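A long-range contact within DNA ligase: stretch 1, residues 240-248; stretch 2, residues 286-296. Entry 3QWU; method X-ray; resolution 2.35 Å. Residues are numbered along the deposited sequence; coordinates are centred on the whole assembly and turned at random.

Stretch 1, residues 240-248: IKTNAKNML
Stretch 2 (286-296) IDGLFQAIEQF

The CA atoms come closest at a glycine: Gly288 CA lies 4.9 Å from Lys241 CA. A CB at Gly288 would point toward stretch 1 and clash, falling 2.6 Å from Lys241 O and 2.8 Å from Ala244 CB. Ala244 CB, which points toward the helix, uses this space and reaches Gly288 C at 3.3 Å.

Stretch 2 is helical throughout, with regular i to i+4 hydrogen bonds such as Ala292 N to Gly288 O (3.2 Å). Stretch 1 begins as the last turn of a helix, residues 240-242. Asn243 (phi/psi -97/10) is the first residue to leave helical values. The chain here turns by i to i+3 hydrogen bonds: Asn243 N to Ile240 O is 3.2 Å, Ala244 N to Lys241 O is 3.3 Å, and Met247 N to Ala244 O is 3.1 Å. The two stretches run in the same direction. Four residues on from the Lys241-Gly288 pair, Lys245 CA lies 6.1 Å from Ala292 CA.

Leu289 (chi1 -120°, chi2 17°) packs against Ala244 and Met247. Its CD1 is 4.0 Å from Ala244 CB, and its CD2 is 3.7 Å from Met247 SD. Met247 has chi1 -101° with chi2 and chi3 both t.

Two lysines leave their backbone sideways and bring their ends nearer the helix. Lys245 is extended (m, t, t, t), so it passes Ala292 and reaches Gln295, about a turn further along. Its CG packs on Ala292 CB at 3.7 Å, and its NZ gives a weak hydrogen bond to Gln295 OE1 at 3.0 Å. Gln295 is t, t with chi3 51°. Lys241 has chi1 t, chi2 110°, chi3 t and chi4 -133°. Its CD passes 3.8 Å from Gly288 N, and its CE lies 3.2 Å from Gln291 OE1. Lys241 NZ stays 4.6 Å from Asp287 OD2, beyond a salt bridge.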

# COMPACT_ATOMS: atom_id res chain seq x y z
N ILE A 240 4.75 -4.32 -10.63
CA ILE A 240 5.08 -3.33 -9.63
C ILE A 240 5.74 -2.17 -10.33
O ILE A 240 5.33 -1.03 -10.18
CB ILE A 240 5.93 -3.92 -8.50
CG1 ILE A 240 5.16 -5.02 -7.81
CG2 ILE A 240 6.27 -2.84 -7.52
CD1 ILE A 240 5.89 -5.68 -6.68
N LYS A 241 6.70 -2.47 -11.20
CA LYS A 241 7.45 -1.42 -11.92
C LYS A 241 6.62 -0.55 -12.83
O LYS A 241 6.77 0.68 -12.81
CB LYS A 241 8.56 -2.05 -12.76
CG LYS A 241 9.22 -1.14 -13.82
CD LYS A 241 10.65 -0.75 -13.50
CE LYS A 241 11.29 0.10 -14.62
NZ LYS A 241 12.70 -0.42 -14.96
N THR A 242 5.78 -1.16 -13.67
CA THR A 242 5.04 -0.36 -14.62
C THR A 242 3.92 0.37 -13.94
O THR A 242 3.34 1.21 -14.54
CB THR A 242 4.44 -1.19 -15.75
OG1 THR A 242 3.61 -2.15 -15.16
CG2 THR A 242 5.56 -1.93 -16.56
N ASN A 243 3.61 0.06 -12.69
CA ASN A 243 2.57 0.80 -11.97
C ASN A 243 3.08 1.91 -11.07
O ASN A 243 2.33 2.44 -10.24
CB ASN A 243 1.75 -0.17 -11.15
CG ASN A 243 0.51 -0.54 -11.86
OD1 ASN A 243 -0.57 0.05 -11.60
ND2 ASN A 243 0.64 -1.47 -12.85
N ALA A 244 4.37 2.24 -11.17
CA ALA A 244 4.95 3.30 -10.34
C ALA A 244 4.17 4.62 -10.47
O ALA A 244 3.86 5.23 -9.48
CB ALA A 244 6.41 3.52 -10.70
N LYS A 245 3.90 5.07 -11.70
CA LYS A 245 3.30 6.39 -11.95
C LYS A 245 1.88 6.46 -11.38
O LYS A 245 1.31 7.53 -11.15
CB LYS A 245 3.31 6.70 -13.44
CG LYS A 245 4.73 6.98 -13.92
CD LYS A 245 4.85 7.05 -15.43
CE LYS A 245 6.23 7.49 -15.92
NZ LYS A 245 6.20 7.73 -17.39
N ASN A 246 1.41 5.26 -11.04
CA ASN A 246 0.03 4.95 -10.74
C ASN A 246 -0.16 4.77 -9.28
O ASN A 246 -1.23 4.41 -8.86
CB ASN A 246 -0.25 3.57 -11.39
CG ASN A 246 -1.56 3.52 -12.06
OD1 ASN A 246 -1.65 2.96 -13.17
ND2 ASN A 246 -2.59 4.14 -11.45
N MET A 247 0.90 5.01 -8.50
CA MET A 247 0.93 4.62 -7.08
C MET A 247 -0.04 5.31 -6.15
O MET A 247 -0.23 4.83 -5.05
CB MET A 247 2.32 4.78 -6.47
CG MET A 247 3.07 3.52 -6.37
SD MET A 247 4.69 3.78 -5.63
CE MET A 247 5.53 2.38 -6.43
N LEU A 248 -0.61 6.45 -6.53
CA LEU A 248 -1.48 7.15 -5.60
C LEU A 248 -2.88 6.53 -5.70
O LEU A 248 -3.64 6.53 -4.75
CB LEU A 248 -1.46 8.67 -5.84
CG LEU A 248 -0.08 9.36 -5.68
CD1 LEU A 248 -0.17 10.85 -5.94
CD2 LEU A 248 0.53 9.11 -4.30
N ILE A 286 12.02 1.00 -7.07
CA ILE A 286 12.87 2.16 -7.16
C ILE A 286 12.99 2.65 -8.61
O ILE A 286 12.89 3.86 -8.85
CB ILE A 286 14.26 1.88 -6.62
CG1 ILE A 286 14.19 1.60 -5.11
CG2 ILE A 286 15.15 3.06 -6.95
CD1 ILE A 286 15.55 1.22 -4.41
N ASP A 287 13.24 1.78 -9.57
CA ASP A 287 13.43 2.32 -10.93
C ASP A 287 12.18 2.85 -11.60
O ASP A 287 12.26 3.79 -12.38
CB ASP A 287 14.10 1.32 -11.83
CG ASP A 287 15.47 1.04 -11.42
OD1 ASP A 287 16.11 1.94 -10.79
OD2 ASP A 287 15.91 -0.08 -11.69
N GLY A 288 11.01 2.32 -11.29
CA GLY A 288 9.78 2.89 -11.85
C GLY A 288 9.53 4.30 -11.36
O GLY A 288 9.14 5.15 -12.09
N LEU A 289 9.80 4.52 -10.09
CA LEU A 289 9.60 5.82 -9.47
C LEU A 289 10.70 6.78 -9.93
O LEU A 289 10.41 7.92 -10.19
CB LEU A 289 9.56 5.67 -7.92
CG LEU A 289 8.33 6.08 -7.10
CD1 LEU A 289 7.01 6.28 -7.89
CD2 LEU A 289 8.11 5.15 -5.94
N PHE A 290 11.94 6.30 -10.04
CA PHE A 290 13.06 7.15 -10.52
C PHE A 290 12.76 7.67 -11.91
O PHE A 290 13.00 8.82 -12.20
CB PHE A 290 14.38 6.37 -10.60
CG PHE A 290 15.55 7.17 -10.27
CD1 PHE A 290 15.92 7.34 -8.94
CD2 PHE A 290 16.29 7.78 -11.25
CE1 PHE A 290 17.02 8.15 -8.58
CE2 PHE A 290 17.42 8.59 -10.93
CZ PHE A 290 17.78 8.77 -9.58
N GLN A 291 12.25 6.80 -12.77
CA GLN A 291 11.83 7.24 -14.09
C GLN A 291 10.70 8.21 -14.08
O GLN A 291 10.61 9.03 -14.98
CB GLN A 291 11.34 6.06 -14.91
CG GLN A 291 12.41 5.15 -15.42
CD GLN A 291 11.81 3.85 -15.94
OE1 GLN A 291 12.45 2.82 -15.89
NE2 GLN A 291 10.57 3.91 -16.45
N ALA A 292 9.76 8.09 -13.15
CA ALA A 292 8.71 9.08 -13.09
C ALA A 292 9.27 10.45 -12.60
O ALA A 292 8.80 11.49 -13.08
CB ALA A 292 7.55 8.62 -12.23
N ILE A 293 10.26 10.44 -11.69
CA ILE A 293 10.98 11.67 -11.32
C ILE A 293 11.81 12.27 -12.45
O ILE A 293 11.81 13.50 -12.65
CB ILE A 293 11.89 11.44 -10.11
CG1 ILE A 293 11.04 11.32 -8.85
CG2 ILE A 293 12.93 12.56 -9.95
CD1 ILE A 293 11.66 10.40 -7.82
N GLU A 294 12.55 11.44 -13.18
CA GLU A 294 13.27 11.95 -14.39
C GLU A 294 12.26 12.58 -15.39
O GLU A 294 12.56 13.63 -15.95
CB GLU A 294 14.10 10.87 -15.11
CG GLU A 294 15.47 10.55 -14.40
CD GLU A 294 16.01 9.17 -14.78
OE1 GLU A 294 15.27 8.38 -15.37
OE2 GLU A 294 17.18 8.87 -14.50
N GLN A 295 11.11 11.93 -15.60
CA GLN A 295 10.16 12.44 -16.57
C GLN A 295 9.58 13.78 -16.06
O GLN A 295 9.48 14.74 -16.85
CB GLN A 295 9.06 11.43 -16.85
CG GLN A 295 8.09 11.82 -17.96
CD GLN A 295 6.81 10.95 -18.04
OE1 GLN A 295 6.10 10.72 -17.04
NE2 GLN A 295 6.52 10.48 -19.25
N PHE A 296 9.28 13.85 -14.77
CA PHE A 296 8.84 15.08 -14.15
C PHE A 296 9.85 16.22 -14.30
O PHE A 296 9.45 17.35 -14.58
CB PHE A 296 8.55 14.93 -12.65
CG PHE A 296 8.08 16.20 -12.03
CD1 PHE A 296 8.90 16.95 -11.22
CD2 PHE A 296 6.83 16.73 -12.37
CE1 PHE A 296 8.47 18.17 -10.69
CE2 PHE A 296 6.41 17.93 -11.86
CZ PHE A 296 7.23 18.65 -10.99